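Local coordinates for peptidoglycan-recognition protein SA (Drosophila melanogaster, PDB 1SXR), which recognises peptidoglycan of Gram-positive bacteria as a secreted innate immune receptor and triggers the Toll pathway, at residues K15-W20 against N60-H65; G27-V32 against D70-S75; F78-G81 against I85-E88; D130-G135 against G139-D144; L147-Q152 against Q157-T162. All coordinates share one frame; numbering follows the deposited sequence. Where two conformers were deposited one is given.

Contact 1: residues K15-W20 against N60-H65; sequences KLKRQW and NMQAYH
Gln62 meets Lys17 and Trp20 with its terminal amide, at the place where the short helical turn 17-20 packs beside helix 50-67 of the amidase-like PGRP domain; residues 61-64 belong to a region inferred to bind peptidoglycan. The two backbones stay well apart, with 10.5 Å between Lys17 CA and Gln62 CA, and side chains bridge the distance. Gln62 NE2 lies 3.7 Å from Lys17 CD, beside the folded aliphatic part of the lysine. On the indole side, Gln62 OE1 comes within 4.1 Å of Trp20 CH2, the ring and amide planes being 51° apart, which excludes a flat stack. The glutamine spans the gap because CG stands opposite its backbone N (chi1 -174°) and the chain runs straight on from there.

No hydrogen bond joins the two segments directly; the polar ends are held by a second shell. Gln62 NE2 bonds to Asp73 OD1 and OE1 receives Lys23 N, fixing the rotation of the buried amide, while Lys17 NZ makes a salt bridge to Asp73 OD2 and Trp20 NE1 bonds to the carbonyl of Glu88. A leucine in place of Gln62 would probably leave Asp73 OD1 and Lys23 N without this shared partner. Within 15-20 the turn is tied by a side chain: Leu16 N donates to Gln19 OE1 over 2.9 Å, from above the carbonyl plane.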
# COMPACT_ATOMS: atom_id res chain seq x y z
N LYS A 15 -5.85 -7.56 8.91
CA LYS A 15 -6.82 -6.94 9.78
C LYS A 15 -7.81 -6.18 8.91
O LYS A 15 -7.50 -5.11 8.36
CB LYS A 15 -6.14 -6.01 10.78
CG LYS A 15 -5.75 -6.67 12.11
CD LYS A 15 -5.10 -8.01 11.89
CE LYS A 15 -4.51 -8.58 13.16
NZ LYS A 15 -3.44 -9.57 12.81
N LEU A 16 -8.99 -6.76 8.75
CA LEU A 16 -10.00 -6.19 7.87
C LEU A 16 -10.59 -4.89 8.40
O LEU A 16 -10.45 -4.56 9.57
CB LEU A 16 -11.12 -7.20 7.62
CG LEU A 16 -10.63 -8.54 7.09
CD1 LEU A 16 -11.81 -9.53 7.00
CD2 LEU A 16 -9.94 -8.39 5.74
N LYS A 17 -11.24 -4.15 7.51
CA LYS A 17 -11.77 -2.82 7.81
C LYS A 17 -12.54 -2.80 9.15
O LYS A 17 -12.28 -1.97 10.02
CB LYS A 17 -12.64 -2.37 6.62
CG LYS A 17 -13.14 -0.95 6.62
CD LYS A 17 -12.11 0.05 6.17
CE LYS A 17 -11.83 -0.00 4.68
NZ LYS A 17 -13.07 0.13 3.82
N ARG A 18 -13.47 -3.74 9.33
CA ARG A 18 -14.23 -3.88 10.59
C ARG A 18 -13.36 -4.02 11.83
O ARG A 18 -13.68 -3.48 12.90
CB ARG A 18 -15.14 -5.12 10.48
CG ARG A 18 -15.43 -5.84 11.81
CD ARG A 18 -16.20 -7.16 11.67
NE ARG A 18 -17.34 -6.99 10.77
CZ ARG A 18 -18.04 -7.99 10.21
NH1 ARG A 18 -17.73 -9.26 10.47
NH2 ARG A 18 -19.04 -7.71 9.40
N GLN A 19 -12.26 -4.73 11.70
CA GLN A 19 -11.40 -5.01 12.83
C GLN A 19 -10.65 -3.79 13.30
O GLN A 19 -10.24 -3.73 14.45
CB GLN A 19 -10.42 -6.13 12.50
CG GLN A 19 -11.08 -7.46 12.21
CD GLN A 19 -10.06 -8.52 11.90
OE1 GLN A 19 -9.74 -8.75 10.74
NE2 GLN A 19 -9.52 -9.15 12.95
N TRP A 20 -10.45 -2.81 12.41
CA TRP A 20 -9.87 -1.53 12.85
C TRP A 20 -10.86 -0.39 12.95
O TRP A 20 -10.49 0.76 13.23
CB TRP A 20 -8.61 -1.12 12.07
CG TRP A 20 -8.68 -0.99 10.56
CD1 TRP A 20 -8.30 -1.93 9.64
CD2 TRP A 20 -9.01 0.19 9.80
NE1 TRP A 20 -8.43 -1.43 8.36
CE2 TRP A 20 -8.85 -0.13 8.43
CE3 TRP A 20 -9.46 1.48 10.13
CZ2 TRP A 20 -9.12 0.79 7.39
CZ3 TRP A 20 -9.73 2.40 9.08
CH2 TRP A 20 -9.57 2.04 7.74
N ASN A 60 -8.92 8.08 11.14
CA ASN A 60 -8.81 9.49 10.74
C ASN A 60 -8.12 9.66 9.39
O ASN A 60 -8.45 10.59 8.62
CB ASN A 60 -8.16 10.27 11.86
CG ASN A 60 -9.08 10.41 13.05
OD1 ASN A 60 -10.24 10.79 12.89
ND2 ASN A 60 -8.58 10.06 14.22
N MET A 61 -7.18 8.77 9.07
CA MET A 61 -6.62 8.81 7.72
C MET A 61 -7.72 8.55 6.68
O MET A 61 -7.81 9.21 5.64
CB MET A 61 -5.48 7.79 7.57
CG MET A 61 -4.77 7.96 6.26
SD MET A 61 -3.44 6.76 6.04
CE MET A 61 -2.73 6.67 7.66
N GLN A 62 -8.54 7.53 6.92
CA GLN A 62 -9.69 7.28 6.06
C GLN A 62 -10.64 8.48 5.93
O GLN A 62 -11.07 8.81 4.82
CB GLN A 62 -10.45 6.03 6.54
CG GLN A 62 -11.56 5.66 5.57
CD GLN A 62 -12.41 4.54 6.09
OE1 GLN A 62 -12.80 4.53 7.26
NE2 GLN A 62 -12.69 3.59 5.22
N ALA A 63 -10.94 9.13 7.05
CA ALA A 63 -11.77 10.34 7.05
C ALA A 63 -11.14 11.43 6.20
O ALA A 63 -11.82 12.12 5.44
CB ALA A 63 -11.95 10.83 8.46
N TYR A 64 -9.84 11.64 6.35
CA TYR A 64 -9.17 12.64 5.52
C TYR A 64 -9.26 12.24 4.03
O TYR A 64 -9.62 13.03 3.17
CB TYR A 64 -7.71 12.74 5.98
CG TYR A 64 -6.86 13.68 5.17
CD1 TYR A 64 -7.16 15.02 5.05
CD2 TYR A 64 -5.71 13.20 4.55
CE1 TYR A 64 -6.32 15.88 4.29
CE2 TYR A 64 -4.89 14.02 3.83
CZ TYR A 64 -5.20 15.34 3.69
OH TYR A 64 -4.34 16.12 2.92
N HIS A 65 -8.96 10.99 3.71
CA HIS A 65 -9.01 10.59 2.32
C HIS A 65 -10.41 10.66 1.71
O HIS A 65 -10.57 11.12 0.58
CB HIS A 65 -8.46 9.17 2.18
CG HIS A 65 -6.98 9.11 2.35
ND1 HIS A 65 -6.23 8.00 2.01
CD2 HIS A 65 -6.11 10.05 2.78
CE1 HIS A 65 -4.95 8.25 2.26
NE2 HIS A 65 -4.85 9.49 2.72

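Contact 2: residues G27-V32 against D70-S75. With EDO (1,2-ethanediol), chain D.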
# COMPACT_ATOMS: atom_id res chain seq x y z
N GLY A 27 -17.63 3.80 -2.89
CA GLY A 27 -17.87 3.33 -4.25
C GLY A 27 -16.83 2.31 -4.68
O GLY A 27 -15.64 2.60 -4.77
N LEU A 28 -17.29 1.11 -4.97
CA LEU A 28 -16.36 0.03 -5.26
C LEU A 28 -16.08 -0.01 -6.75
O LEU A 28 -17.00 0.02 -7.57
CB LEU A 28 -16.94 -1.31 -4.78
CG LEU A 28 -17.17 -1.39 -3.28
CD1 LEU A 28 -18.12 -2.53 -2.91
CD2 LEU A 28 -15.84 -1.53 -2.52
N HIS A 29 -14.80 -0.09 -7.10
CA HIS A 29 -14.38 -0.24 -8.50
C HIS A 29 -13.45 -1.42 -8.58
O HIS A 29 -12.39 -1.45 -7.95
CB HIS A 29 -13.75 1.05 -9.02
CG HIS A 29 -14.72 2.18 -9.11
ND1 HIS A 29 -15.56 2.36 -10.19
CD2 HIS A 29 -15.03 3.16 -8.23
CE1 HIS A 29 -16.33 3.42 -9.98
NE2 HIS A 29 -16.03 3.92 -8.78
N TYR A 30 -13.84 -2.43 -9.32
CA TYR A 30 -13.10 -3.69 -9.30
C TYR A 30 -11.94 -3.69 -10.28
O TYR A 30 -12.00 -3.05 -11.34
CB TYR A 30 -14.05 -4.88 -9.51
CG TYR A 30 -15.14 -4.91 -8.45
CD1 TYR A 30 -14.99 -5.66 -7.30
CD2 TYR A 30 -16.27 -4.11 -8.58
CE1 TYR A 30 -15.99 -5.66 -6.32
CE2 TYR A 30 -17.25 -4.09 -7.62
CZ TYR A 30 -17.11 -4.86 -6.49
OH TYR A 30 -18.11 -4.83 -5.54
N GLN A 31 -10.86 -4.39 -9.90
CA GLN A 31 -9.71 -4.59 -10.79
C GLN A 31 -9.81 -5.93 -11.51
O GLN A 31 -10.55 -6.83 -11.10
CB GLN A 31 -8.41 -4.61 -9.97
CG GLN A 31 -8.14 -3.32 -9.23
CD GLN A 31 -6.96 -3.41 -8.33
OE1 GLN A 31 -6.84 -4.38 -7.57
NE2 GLN A 31 -6.08 -2.40 -8.39
N VAL A 32 -9.04 -6.05 -12.58
CA VAL A 32 -8.90 -7.30 -13.31
C VAL A 32 -7.73 -8.06 -12.70
O VAL A 32 -6.61 -7.55 -12.64
CB VAL A 32 -8.60 -7.03 -14.78
CG1 VAL A 32 -8.28 -8.34 -15.54
CG2 VAL A 32 -9.79 -6.32 -15.42
N ASP A 70 -11.56 13.43 -1.34
CA ASP A 70 -12.63 12.99 -2.24
C ASP A 70 -12.37 11.62 -2.86
O ASP A 70 -12.83 11.33 -3.97
CB ASP A 70 -12.89 14.02 -3.35
CG ASP A 70 -13.33 15.35 -2.80
OD1 ASP A 70 -13.94 15.38 -1.71
OD2 ASP A 70 -13.11 16.43 -3.39
N PHE A 71 -11.64 10.77 -2.14
CA PHE A 71 -11.44 9.40 -2.57
C PHE A 71 -12.59 8.53 -2.03
O PHE A 71 -13.30 8.92 -1.10
CB PHE A 71 -10.14 8.84 -2.01
CG PHE A 71 -8.91 9.58 -2.42
CD1 PHE A 71 -8.89 10.34 -3.58
CD2 PHE A 71 -7.74 9.45 -1.67
CE1 PHE A 71 -7.73 11.02 -3.95
CE2 PHE A 71 -6.58 10.12 -2.03
CZ PHE A 71 -6.59 10.90 -3.16
N ASN A 72 -12.73 7.33 -2.60
CA ASN A 72 -13.82 6.45 -2.18
C ASN A 72 -13.47 5.74 -0.87
O ASN A 72 -14.36 5.31 -0.15
CB ASN A 72 -14.13 5.43 -3.27
CG ASN A 72 -14.93 6.05 -4.40
OD1 ASN A 72 -15.79 6.89 -4.15
ND2 ASN A 72 -14.60 5.69 -5.63
N ASP A 73 -12.18 5.66 -0.56
CA ASP A 73 -11.72 4.91 0.61
C ASP A 73 -10.29 5.39 0.92
O ASP A 73 -9.72 6.21 0.17
CB ASP A 73 -11.75 3.41 0.30
CG ASP A 73 -11.94 2.56 1.53
OD1 ASP A 73 -11.67 3.03 2.65
OD2 ASP A 73 -12.29 1.35 1.43
N ILE A 74 -9.73 4.88 2.00
CA ILE A 74 -8.30 5.07 2.22
C ILE A 74 -7.55 4.71 0.91
O ILE A 74 -7.90 3.74 0.21
CB ILE A 74 -7.82 4.23 3.43
CG1 ILE A 74 -6.49 4.76 3.97
CG2 ILE A 74 -7.92 2.76 3.22
CD1 ILE A 74 -6.36 4.48 5.46
N SER A 75 -6.55 5.51 0.54
CA SER A 75 -6.04 5.47 -0.84
C SER A 75 -5.34 4.15 -1.16
O SER A 75 -5.41 3.63 -2.29
CB SER A 75 -5.08 6.62 -1.09
OG SER A 75 -3.92 6.45 -0.29
C1 EDO D . -3.06 10.60 -0.08
O1 EDO D . -2.80 11.24 -1.34
C2 EDO D . -2.20 9.34 0.04
O2 EDO D . -2.32 8.53 -1.13
O HOH W 1 -17.35 6.00 -7.64
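Asn72 lays its carboxamide against the backbone of Gly27, and this is the closer-packed part of a small meeting of two irregular loops, with 121 Å² buried in all. The CA atoms of the two residues are 5.5 Å apart. Asn72 CB and CG each sit 3.5 Å from Gly27 O, while Asn72 ND2 is 3.4 Å from the same oxygen at an angle too poor for a hydrogen bond, so the closeness reflects van der Waals contact. With CG opposite its own carbonyl carbon (chi1 -76°), the asparagine turns its amide over Gly27 and on toward His29.

The other side is looser and wet. Asn72 ND2 stands at the edge of the His29 imidazole, 3.7 Å from CD2, and the amide and ring planes differ by 23°. A water bonded to His29 NE2 at 2.7 Å also accepts a weak, long bond from Asn72 ND2, so solvent joins two groups that do not bond directly. An alanine at Asn72 would probably forfeit this water bridge and leave the edge of His29 without its amide neighbour.

Farther along 70-75, Ser75 OG shares a 2.8 Å hydrogen bond with O2 of an ethanediol, probably from the crystallisation liquor, within a region inferred to bind peptidoglycan. The loop 27-32 leads from helix 17-20 toward strand 35-42; 70-75 runs from helix 50-67 toward strand 78-80, with Ser75 N hydrogen-bonded to His65 ND1 of that helix.

Contact 3: residues F78-G81 against I85-E88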
# COMPACT_ATOMS: atom_id res chain seq x y z
N PHE A 78 -3.37 -1.70 1.02
CA PHE A 78 -2.96 -2.20 2.36
C PHE A 78 -2.00 -1.25 3.01
O PHE A 78 -1.27 -0.50 2.34
CB PHE A 78 -2.25 -3.56 2.21
CG PHE A 78 -3.15 -4.61 1.64
CD1 PHE A 78 -4.12 -5.20 2.46
CD2 PHE A 78 -3.07 -4.98 0.31
CE1 PHE A 78 -5.01 -6.17 1.93
CE2 PHE A 78 -3.95 -5.92 -0.22
CZ PHE A 78 -4.91 -6.51 0.58
N LEU A 79 -1.95 -1.33 4.35
CA LEU A 79 -1.00 -0.53 5.13
C LEU A 79 -0.32 -1.45 6.14
O LEU A 79 -0.93 -2.41 6.59
CB LEU A 79 -1.69 0.62 5.89
CG LEU A 79 -2.48 1.64 5.06
CD1 LEU A 79 -3.97 1.23 4.94
CD2 LEU A 79 -2.33 3.04 5.60
N ILE A 80 0.94 -1.20 6.45
CA ILE A 80 1.67 -2.12 7.32
C ILE A 80 2.27 -1.32 8.47
O ILE A 80 3.00 -0.34 8.23
CB ILE A 80 2.77 -2.82 6.52
CG1 ILE A 80 2.17 -3.65 5.39
CG2 ILE A 80 3.57 -3.75 7.43
CD1 ILE A 80 3.17 -4.19 4.42
N GLY A 81 1.94 -1.71 9.70
CA GLY A 81 2.44 -1.01 10.89
C GLY A 81 3.74 -1.58 11.43
O GLY A 81 4.26 -2.56 10.89
N ILE A 85 1.69 -5.80 11.52
CA ILE A 85 0.30 -6.05 11.18
C ILE A 85 -0.01 -5.44 9.82
O ILE A 85 0.39 -4.31 9.51
CB ILE A 85 -0.64 -5.46 12.22
CG1 ILE A 85 -0.47 -6.17 13.55
CG2 ILE A 85 -2.11 -5.52 11.74
CD1 ILE A 85 -1.31 -5.57 14.63
N VAL A 86 -0.72 -6.21 9.01
CA VAL A 86 -1.19 -5.75 7.72
C VAL A 86 -2.63 -5.31 7.87
O VAL A 86 -3.48 -6.11 8.28
CB VAL A 86 -1.09 -6.86 6.66
CG1 VAL A 86 -1.71 -6.39 5.34
CG2 VAL A 86 0.38 -7.28 6.45
N TYR A 87 -2.92 -4.04 7.57
CA TYR A 87 -4.27 -3.51 7.70
C TYR A 87 -4.90 -3.41 6.30
O TYR A 87 -4.26 -2.93 5.36
CB TYR A 87 -4.24 -2.11 8.33
CG TYR A 87 -3.62 -2.11 9.70
CD1 TYR A 87 -4.41 -2.38 10.83
CD2 TYR A 87 -2.26 -1.90 9.87
CE1 TYR A 87 -3.85 -2.40 12.12
CE2 TYR A 87 -1.69 -1.90 11.15
CZ TYR A 87 -2.49 -2.16 12.25
OH TYR A 87 -1.90 -2.17 13.49
N GLU A 88 -6.12 -3.91 6.15
CA GLU A 88 -6.85 -3.70 4.91
C GLU A 88 -7.20 -2.22 4.73
O GLU A 88 -7.83 -1.62 5.60
CB GLU A 88 -8.15 -4.51 4.93
CG GLU A 88 -8.97 -4.38 3.64
CD GLU A 88 -10.28 -5.17 3.67
OE1 GLU A 88 -11.03 -5.12 4.68
OE2 GLU A 88 -10.56 -5.84 2.65
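Leu79 and Tyr87 form the hydrogen-bonded pair of an antiparallel beta hairpin, strands 78-80 and 86-88, within the mixed sheet of the domain. The strand directions are 153° apart. Tyr87 N donates to Leu79 O over 2.8 Å in a nearly straight bond (177° at the hydrogen), and Leu79 N returns a bond to Tyr87 O at 3.0 Å. A third, Gly81 N to Ile85 O, continues the ladder toward the turn.

The tyrosine can be followed outward. Its CB lies beside Leu79 CB on the face turned to helix 50-67, and also approaches Leu79 O. CG points on opposite the carbonyl carbon (chi1 -60°), which sends the ring back along the hairpin toward its turn. Tyr87 CD2 passes 3.6 Å from Leu79 O, and Tyr87 CE2 reaches 3.9 Å from Gly81 N, which lies at the ring edge. Ile85 CG2 sits over one face of the ring, offset toward the rim. A CB on Gly81 would lie tight against Tyr87 CE2, consistent with the glycine leaving room for the ring. Leu51, Cys54 and Leu58 of helix 50-67 pack against the tyrosine.

The opposite face carries Phe78, Ile80, Val86 and Glu88; the first three pack on helix 122-137. Ile80 and Val86 lie side by side and point the same way, whereas Phe78 meets Val86 at a slant. Val86 divides its two methyls between them: CG1 comes 3.9 Å from Phe78 CD1, and CG2 4.2 Å from Ile80 CG1.

Contact 4: residues D130-G135 against G139-D144; sequences DLLACG and GELSED
Gly135 O receives two backbone N-H groups from beyond its helix, Leu141 N at 3.1 Å and Glu140 N at 2.8 Å, where helix 122-137 ends in a Schellman motif and the chain turns into strand 141-142. The bond from Leu141 is the better directed, 161° at the hydrogen, although its donor stands 68° out of the carbonyl plane; the one from Glu140 is weak, bent to 125°. Gly139, with positive phi, makes the turn that brings these donors back over the last part of the helix.

Leucines close the apolar side. Leu141 CB rests 4.0 Å from Gly135 C, and its CD1 reaches 3.8 Å from Leu132 O. A CB on Gly135 would collide with that methyl, so the absence of a side chain there lets Leu141 sit close against the helix. Val38 of strand 35-42 touches both Leu132 and Leu141, placing the pair between helix and sheet.

Glu140 behaves differently: its CB lies 3.5 Å from Gly135 O, but the chain bends at chi2 and leads the carboxylate away to a salt bridge with Arg33. One residue before the gripped carbonyl, Cys134 forms a disulfide with Cys11, linking this helix to the beginning of the modelled chain. The side-chain bridge between the two segments is made by methyls, Leu132 CD2 lying 3.8 Å from Leu141 CD1 as the two leucines slant across each other.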
# COMPACT_ATOMS: atom_id res chain seq x y z
N ASP A 130 5.72 -11.27 3.04
CA ASP A 130 4.71 -12.32 3.21
C ASP A 130 3.42 -11.97 2.48
O ASP A 130 2.78 -12.84 1.91
CB ASP A 130 4.38 -12.56 4.68
CG ASP A 130 5.55 -13.10 5.46
OD1 ASP A 130 6.57 -13.49 4.85
OD2 ASP A 130 5.52 -13.17 6.71
N LEU A 131 3.03 -10.70 2.52
CA LEU A 131 1.81 -10.26 1.82
C LEU A 131 1.89 -10.46 0.29
O LEU A 131 0.92 -10.89 -0.36
CB LEU A 131 1.48 -8.79 2.18
CG LEU A 131 0.19 -8.20 1.58
CD1 LEU A 131 -1.07 -8.90 2.11
CD2 LEU A 131 0.14 -6.70 1.88
N LEU A 132 3.05 -10.13 -0.28
CA LEU A 132 3.28 -10.27 -1.70
C LEU A 132 3.24 -11.74 -2.09
O LEU A 132 2.61 -12.10 -3.08
CB LEU A 132 4.62 -9.67 -2.09
CG LEU A 132 4.62 -8.16 -1.87
CD1 LEU A 132 6.00 -7.58 -2.09
CD2 LEU A 132 3.60 -7.49 -2.74
N ALA A 133 3.87 -12.58 -1.28
CA ALA A 133 3.94 -13.99 -1.67
C ALA A 133 2.56 -14.60 -1.57
O ALA A 133 2.19 -15.45 -2.38
CB ALA A 133 4.91 -14.74 -0.78
N CYS A 134 1.81 -14.20 -0.55
CA CYS A 134 0.45 -14.65 -0.38
C CYS A 134 -0.45 -14.19 -1.54
O CYS A 134 -1.27 -14.97 -2.05
CB CYS A 134 -0.08 -14.14 0.96
SG CYS A 134 -1.69 -14.83 1.38
N GLY A 135 -0.28 -12.95 -1.96
CA GLY A 135 -1.04 -12.44 -3.11
C GLY A 135 -0.81 -13.26 -4.36
O GLY A 135 -1.74 -13.53 -5.12
N GLY A 139 -3.74 -15.77 -6.29
CA GLY A 139 -4.15 -15.31 -7.61
C GLY A 139 -4.45 -13.83 -7.66
O GLY A 139 -4.96 -13.35 -8.66
N GLU A 140 -4.14 -13.12 -6.57
CA GLU A 140 -4.33 -11.66 -6.55
C GLU A 140 -3.26 -10.93 -7.37
O GLU A 140 -3.55 -9.89 -8.00
CB GLU A 140 -4.31 -11.13 -5.11
CG GLU A 140 -5.34 -11.73 -4.14
CD GLU A 140 -6.77 -11.34 -4.45
OE1 GLU A 140 -7.02 -10.43 -5.28
OE2 GLU A 140 -7.67 -11.95 -3.82
N LEU A 141 -2.03 -11.45 -7.34
CA LEU A 141 -0.89 -10.91 -8.07
C LEU A 141 -0.37 -11.91 -9.10
O LEU A 141 -0.41 -13.12 -8.84
CB LEU A 141 0.26 -10.58 -7.10
CG LEU A 141 -0.03 -9.51 -6.05
CD1 LEU A 141 1.19 -9.27 -5.14
CD2 LEU A 141 -0.47 -8.22 -6.72
N SER A 142 0.11 -11.44 -10.23
CA SER A 142 0.69 -12.37 -11.20
C SER A 142 1.98 -12.96 -10.62
O SER A 142 2.63 -12.35 -9.76
CB SER A 142 0.96 -11.70 -12.53
OG SER A 142 1.83 -10.60 -12.40
N GLU A 143 2.35 -14.16 -11.07
CA GLU A 143 3.58 -14.76 -10.56
C GLU A 143 4.81 -13.91 -10.93
O GLU A 143 5.82 -13.95 -10.22
CB GLU A 143 3.71 -16.21 -11.06
CG GLU A 143 2.70 -17.18 -10.43
CD GLU A 143 3.13 -18.65 -10.51
OE1 GLU A 143 3.77 -19.02 -11.51
OE2 GLU A 143 2.83 -19.42 -9.57
N ASP A 144 4.74 -13.13 -12.01
CA ASP A 144 5.85 -12.27 -12.41
C ASP A 144 5.56 -10.78 -12.23
O ASP A 144 6.02 -9.95 -13.03
CB ASP A 144 6.29 -12.55 -13.86
CG ASP A 144 5.15 -12.41 -14.86
OD1 ASP A 144 3.96 -12.46 -14.46
OD2 ASP A 144 5.35 -12.26 -16.08

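Contact 5: residues L147-Q152 against Q157-T162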
# COMPACT_ATOMS: atom_id res chain seq x y z
N LEU A 147 7.44 -4.89 -9.03
CA LEU A 147 7.45 -4.09 -7.80
C LEU A 147 8.07 -2.74 -8.10
O LEU A 147 9.20 -2.66 -8.61
CB LEU A 147 8.27 -4.81 -6.72
CG LEU A 147 8.35 -4.10 -5.36
CD1 LEU A 147 7.04 -4.34 -4.63
CD2 LEU A 147 9.52 -4.62 -4.52
N ILE A 148 7.37 -1.66 -7.77
CA ILE A 148 7.95 -0.33 -7.96
C ILE A 148 7.66 0.57 -6.77
O ILE A 148 6.75 0.32 -6.00
CB ILE A 148 7.42 0.37 -9.23
CG1 ILE A 148 5.89 0.48 -9.18
CG2 ILE A 148 7.78 -0.42 -10.48
CD1 ILE A 148 5.33 1.32 -10.34
N ALA A 149 8.49 1.61 -6.64
CA ALA A 149 8.25 2.72 -5.70
C ALA A 149 7.37 3.80 -6.33
O ALA A 149 7.47 4.11 -7.51
CB ALA A 149 9.59 3.34 -5.28
N GLY A 150 6.53 4.41 -5.51
CA GLY A 150 5.72 5.51 -6.00
C GLY A 150 6.52 6.56 -6.76
O GLY A 150 6.07 7.07 -7.79
N SER A 151 7.69 6.89 -6.22
CA SER A 151 8.53 7.95 -6.76
C SER A 151 9.01 7.65 -8.18
O SER A 151 9.41 8.57 -8.91
CB SER A 151 9.71 8.20 -5.82
OG SER A 151 10.56 7.06 -5.75
N GLN A 152 8.94 6.39 -8.58
CA GLN A 152 9.40 6.04 -9.94
C GLN A 152 8.42 6.46 -11.01
O GLN A 152 8.79 6.57 -12.18
CB GLN A 152 9.67 4.54 -10.05
CG GLN A 152 10.78 4.05 -9.17
CD GLN A 152 11.01 2.56 -9.34
OE1 GLN A 152 10.63 1.76 -8.48
NE2 GLN A 152 11.61 2.17 -10.48
N GLN A 157 8.09 11.84 -3.10
CA GLN A 157 9.26 11.28 -2.45
C GLN A 157 8.96 9.90 -1.90
O GLN A 157 9.85 9.15 -1.56
CB GLN A 157 9.74 12.16 -1.30
CG GLN A 157 10.11 13.59 -1.67
CD GLN A 157 11.09 14.21 -0.68
OE1 GLN A 157 11.56 13.55 0.26
NE2 GLN A 157 11.41 15.48 -0.89
N SER A 158 7.67 9.57 -1.80
CA SER A 158 7.24 8.28 -1.25
C SER A 158 7.85 7.14 -2.08
O SER A 158 7.84 7.21 -3.31
CB SER A 158 5.71 8.24 -1.31
OG SER A 158 5.20 7.05 -0.78
N PRO A 159 8.35 6.06 -1.46
CA PRO A 159 8.23 5.72 -0.04
C PRO A 159 9.35 6.19 0.88
O PRO A 159 9.50 5.63 1.97
CB PRO A 159 8.31 4.20 -0.06
CG PRO A 159 9.31 3.91 -1.19
CD PRO A 159 9.01 4.98 -2.23
N GLY A 160 10.10 7.20 0.45
CA GLY A 160 11.23 7.71 1.23
C GLY A 160 12.50 7.07 0.71
O GLY A 160 12.53 5.88 0.47
N LEU A 161 13.58 7.86 0.57
CA LEU A 161 14.83 7.35 -0.03
C LEU A 161 15.38 6.09 0.63
O LEU A 161 15.81 5.17 -0.06
CB LEU A 161 15.91 8.43 -0.00
CG LEU A 161 17.20 8.05 -0.72
CD1 LEU A 161 16.90 7.61 -2.15
CD2 LEU A 161 18.19 9.22 -0.71
N THR A 162 15.40 6.05 1.95
CA THR A 162 15.96 4.89 2.64
C THR A 162 15.18 3.61 2.34
O THR A 162 15.73 2.53 2.12
CB THR A 162 16.05 5.15 4.14
OG1 THR A 162 17.02 6.19 4.37
CG2 THR A 162 16.64 3.93 4.86
O HOH W 2 11.63 7.32 -3.16
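Ser151 N donates a weak, bent bond to Ser158 O (2.9 Å, 123° at the hydrogen), linking the bend after edge strand 145-149 to the loop that leads, through N-cap residue Gly160, into helix 161-167. The peptide between Ser158 and Pro159 is cis.

Beside that bond, Pro159 turns its ring to the strand end. Pro159 CD lies 3.5 Å from Ala149 CB, a close apolar contact, with Pro159 CG farther off at 4.1 Å from the same methyl. Ile40 of the neighbouring strand also touches the proline, while Tyr164 and Ile167 of helix 161-167 pack on Ala149. Ser151 puts its CB 3.3 Å from Ser158 O. Ser151 OG stands between the backbone N and carbonyl carbon (chi1 64°), where it bonds at 2.8 Å to a water that in turn donates to Gln157 O over 3.0 Å. The bend is further fixed from within: Gln152 reaches back along it, its OE1 accepting Ala149 N at 2.8 Å and 170°, and the same oxygen is bonded by Trp173 NE1.

Ser158 directs its hydroxyl elsewhere, to His41 ND1 and His42 N, and its N bonds to Thr156 OG1, a residue inferred to interact with peptidoglycan. The link across the two segments thus combines one weak, bent backbone bond, one water bridge and an alanine-proline contact, and it is consistent with a loop held in shape next to the probable ligand-binding surface.

Contacts 1 and 2 alternate along the chain and meet at Asp73; their centres are about 13 Å apart. Contacts 3, 4 and 5 then follow in series. Contact 3, with its centre about 10 Å from that of contact 1, touches it where Lys15 N bonds Val86 O, and packs Phe78 and Val86 on Leu131 of contact 4. Contact 4 reaches contact 5 through Leu132 and Leu147, and strand 141-142 precedes strand 145-149, an edge of the mixed sheet. Contacts 1 and 5, about 23 Å apart between centres, lie on opposite sides of the chain's centre. Sheet and flanking helices thus connect separate regions inferred to bind peptidoglycan.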